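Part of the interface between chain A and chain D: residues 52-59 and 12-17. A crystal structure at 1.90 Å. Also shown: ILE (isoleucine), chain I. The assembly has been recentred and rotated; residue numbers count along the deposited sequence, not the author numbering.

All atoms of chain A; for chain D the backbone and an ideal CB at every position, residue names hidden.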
# COMPACT_ATOMS: atom_id res chain seq x y z
N LEU A 52 -0.26 -24.82 10.62
CA LEU A 52 -0.66 -23.62 9.95
C LEU A 52 0.44 -23.19 8.99
O LEU A 52 0.15 -22.91 7.83
CB LEU A 52 -0.94 -22.47 10.95
CG LEU A 52 -1.30 -21.13 10.25
CD1 LEU A 52 -2.66 -21.19 9.68
CD2 LEU A 52 -1.23 -19.96 11.18
N LYS A 53 1.69 -23.11 9.47
CA LYS A 53 2.81 -22.66 8.63
C LYS A 53 2.98 -23.54 7.39
O LYS A 53 3.09 -23.03 6.23
CB LYS A 53 4.14 -22.58 9.45
CG LYS A 53 5.40 -22.42 8.56
CD LYS A 53 5.45 -21.06 7.87
CE LYS A 53 6.77 -20.84 7.20
NZ LYS A 53 6.98 -21.86 6.16
N ASP A 54 2.95 -24.88 7.62
CA ASP A 54 3.12 -25.88 6.53
C ASP A 54 2.02 -25.76 5.50
O ASP A 54 2.30 -25.74 4.29
CB ASP A 54 3.13 -27.30 7.15
CG ASP A 54 3.49 -28.39 6.16
OD1 ASP A 54 4.34 -28.14 5.28
OD2 ASP A 54 2.96 -29.53 6.18
N PHE A 55 0.79 -25.58 5.97
CA PHE A 55 -0.34 -25.41 5.11
C PHE A 55 -0.25 -24.15 4.26
O PHE A 55 -0.56 -24.22 3.07
CB PHE A 55 -1.62 -25.41 5.91
CG PHE A 55 -2.85 -25.32 5.07
CD1 PHE A 55 -3.25 -26.37 4.29
CD2 PHE A 55 -3.66 -24.22 5.16
CE1 PHE A 55 -4.43 -26.27 3.48
CE2 PHE A 55 -4.79 -24.10 4.34
CZ PHE A 55 -5.19 -25.15 3.55
N VAL A 56 0.06 -23.01 4.89
CA VAL A 56 0.21 -21.78 4.19
C VAL A 56 1.35 -21.86 3.18
O VAL A 56 1.17 -21.49 2.01
CB VAL A 56 0.41 -20.53 5.17
CG1 VAL A 56 0.69 -19.28 4.42
CG2 VAL A 56 -0.76 -20.36 6.04
N THR A 57 2.53 -22.31 3.60
CA THR A 57 3.69 -22.31 2.73
C THR A 57 3.62 -23.42 1.69
O THR A 57 3.80 -23.16 0.50
CB THR A 57 5.02 -22.50 3.51
OG1 THR A 57 5.27 -21.31 4.21
CG2 THR A 57 6.20 -22.64 2.60
N ASN A 58 3.24 -24.62 2.12
CA ASN A 58 3.36 -25.79 1.26
C ASN A 58 2.14 -26.24 0.48
O ASN A 58 2.25 -27.10 -0.37
CB ASN A 58 4.16 -26.96 1.97
CG ASN A 58 5.59 -26.55 2.32
OD1 ASN A 58 6.03 -26.64 3.47
ND2 ASN A 58 6.29 -26.09 1.37
N THR A 59 0.98 -25.71 0.80
CA THR A 59 -0.24 -25.97 0.08
C THR A 59 -0.69 -24.69 -0.50
O THR A 59 -0.53 -24.53 -1.69
CB THR A 59 -1.30 -26.64 0.97
OG1 THR A 59 -0.73 -27.87 1.50
CG2 THR A 59 -2.47 -27.04 0.24
N UNK D 12 5.47 -16.95 -4.27
CA UNK D 12 4.62 -17.77 -3.45
C UNK D 12 5.28 -19.15 -3.29
O UNK D 12 5.66 -19.82 -4.26
CB UNK D 12 3.22 -17.88 -4.06
N UNK D 13 5.42 -19.61 -2.05
CA UNK D 13 5.97 -20.91 -1.75
C UNK D 13 7.48 -20.92 -1.60
O UNK D 13 8.02 -21.94 -1.24
CB UNK D 13 5.56 -21.90 -2.84
N UNK D 14 8.19 -19.83 -1.91
CA UNK D 14 9.68 -19.83 -1.88
C UNK D 14 10.32 -19.34 -0.61
O UNK D 14 11.53 -19.25 -0.52
CB UNK D 14 10.21 -18.97 -3.02
N UNK D 15 9.51 -19.01 0.38
CA UNK D 15 10.02 -18.27 1.52
C UNK D 15 10.99 -19.16 2.35
O UNK D 15 11.96 -18.63 2.84
CB UNK D 15 8.86 -17.78 2.38
N UNK D 16 10.71 -20.47 2.50
CA UNK D 16 11.69 -21.33 3.27
C UNK D 16 13.03 -21.44 2.59
O UNK D 16 14.10 -21.37 3.22
CB UNK D 16 11.13 -22.74 3.47
N UNK D 17 12.98 -21.59 1.26
CA UNK D 17 14.21 -21.66 0.47
C UNK D 17 15.06 -20.40 0.57
O UNK D 17 16.26 -20.46 0.70
CB UNK D 17 13.87 -21.92 -1.00
N ILE I . 4.04 -13.82 4.67
CA ILE I . 3.22 -14.89 4.03
C ILE I . 1.76 -14.90 4.55
O ILE I . 1.51 -14.11 5.50
CB ILE I . 3.84 -16.25 4.29
CG1 ILE I . 3.67 -16.69 5.74
CG2 ILE I . 5.32 -16.16 4.06
CD1 ILE I . 4.33 -18.00 6.00
OXT ILE I . 0.91 -15.68 3.99

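Chain A presents one face of a helix to chain D, and the polar groups on it are concentrated at Lys A53 and Thr A57. The NZ of Lys A53 lies 2.7 Å from OG1 of Thr A57 and donates a hydrogen bond to it, so the ammonium and the hydroxyl, one helical turn apart, form a compact donor site.

At position 12 the CA-to-CB bond runs sideways, and nothing of the chain A stretch comes within 5.5 Å of the ideal CB. The backbone is extended, with phi/psi of -52/128, and places no special demand on the residue, so many side chains would be tolerated. The deposited residue is Ala D12, which makes no contact here.

Position 13 lies where the two backbones come closest, its CA 5.2 Å from the CA of Thr A57. The ideal CB points sideways, 4.0 Å from O of Thr A57, a distance that would not by itself exclude a side chain. The backbone angles are more telling: at 88/-8 a CB would be jammed against the carbonyl oxygen of the preceding residue, which calls for glycine. Gly D13 is found, its CA packing 3.9 Å from O of Thr A57, a carbonyl oxygen that the contact buries without a hydrogen-bonding partner.

At position 14 the CB points away from chain A. The angles of -95/3 are open to most residues, and chain A gives no reason to prefer one; the deposited residue is Gly D14.

Position 15 begins a helix, and its CA-to-CB bond points toward chain A. The ideal CB is 5.4 Å from OG1 of Thr A57, far enough that a longer chain with an acceptor at its end has more freedom to meet the hydroxyl, though an aspartate aimed straight at it might just reach; glutamate and glutamine would both suit, and the nearby ammonium favours a negative charge. The residue is Glu D15. Its chi1 p and chi2 m rotamers fold the chain so that OE2 accepts a hydrogen bond from OG1 of Thr A57 at 2.6 Å. The carboxylate also borders the bound isoleucine, with CD of Glu D15 3.7 Å from CG2 of the ligand. OE1 accepts a weak hydrogen bond of 3.3 Å from N of Gly D13, tying the side chain back to its own loop.

Position 16 also points toward chain A, its ideal CB 5.0 Å from both NZ of Lys A53 and CG2 of Thr A57. At this range a short acid could meet the ammonium directly; asparagine could offer an acceptor without the charge, and glutamate might reach by folding. Asp D16 forms a salt bridge, OD1 accepting a hydrogen bond from NZ of Lys A53 at 2.9 Å and OD2 a weak one from the same NZ at 3.3 Å. A water also bridges the pair, accepting from NZ of Lys A53 at 2.8 Å and donating to OD2 of Asp D16 at 3.0 Å.

Position 17 is out of reach of the chain A stretch, so its identity is unconstrained here; it is Glu D17.

Chain D, residues 12-17: AGGEDE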
# COMPACT_ATOMS: atom_id res chain seq x y z
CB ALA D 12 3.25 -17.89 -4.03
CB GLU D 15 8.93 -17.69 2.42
CG GLU D 15 7.83 -18.68 2.94
CD GLU D 15 6.66 -18.91 1.99
OE1 GLU D 15 6.74 -18.60 0.78
OE2 GLU D 15 5.68 -19.50 2.41
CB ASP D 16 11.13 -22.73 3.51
CG ASP D 16 9.94 -22.69 4.40
OD1 ASP D 16 9.62 -21.63 4.97
OD2 ASP D 16 9.22 -23.66 4.56
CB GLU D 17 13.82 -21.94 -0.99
CG GLU D 17 14.95 -22.26 -1.97
CD GLU D 17 14.45 -22.38 -3.43
OE1 GLU D 17 13.53 -23.28 -3.67
OE2 GLU D 17 14.90 -21.56 -4.26
O HOH W 1 7.59 -24.49 6.95
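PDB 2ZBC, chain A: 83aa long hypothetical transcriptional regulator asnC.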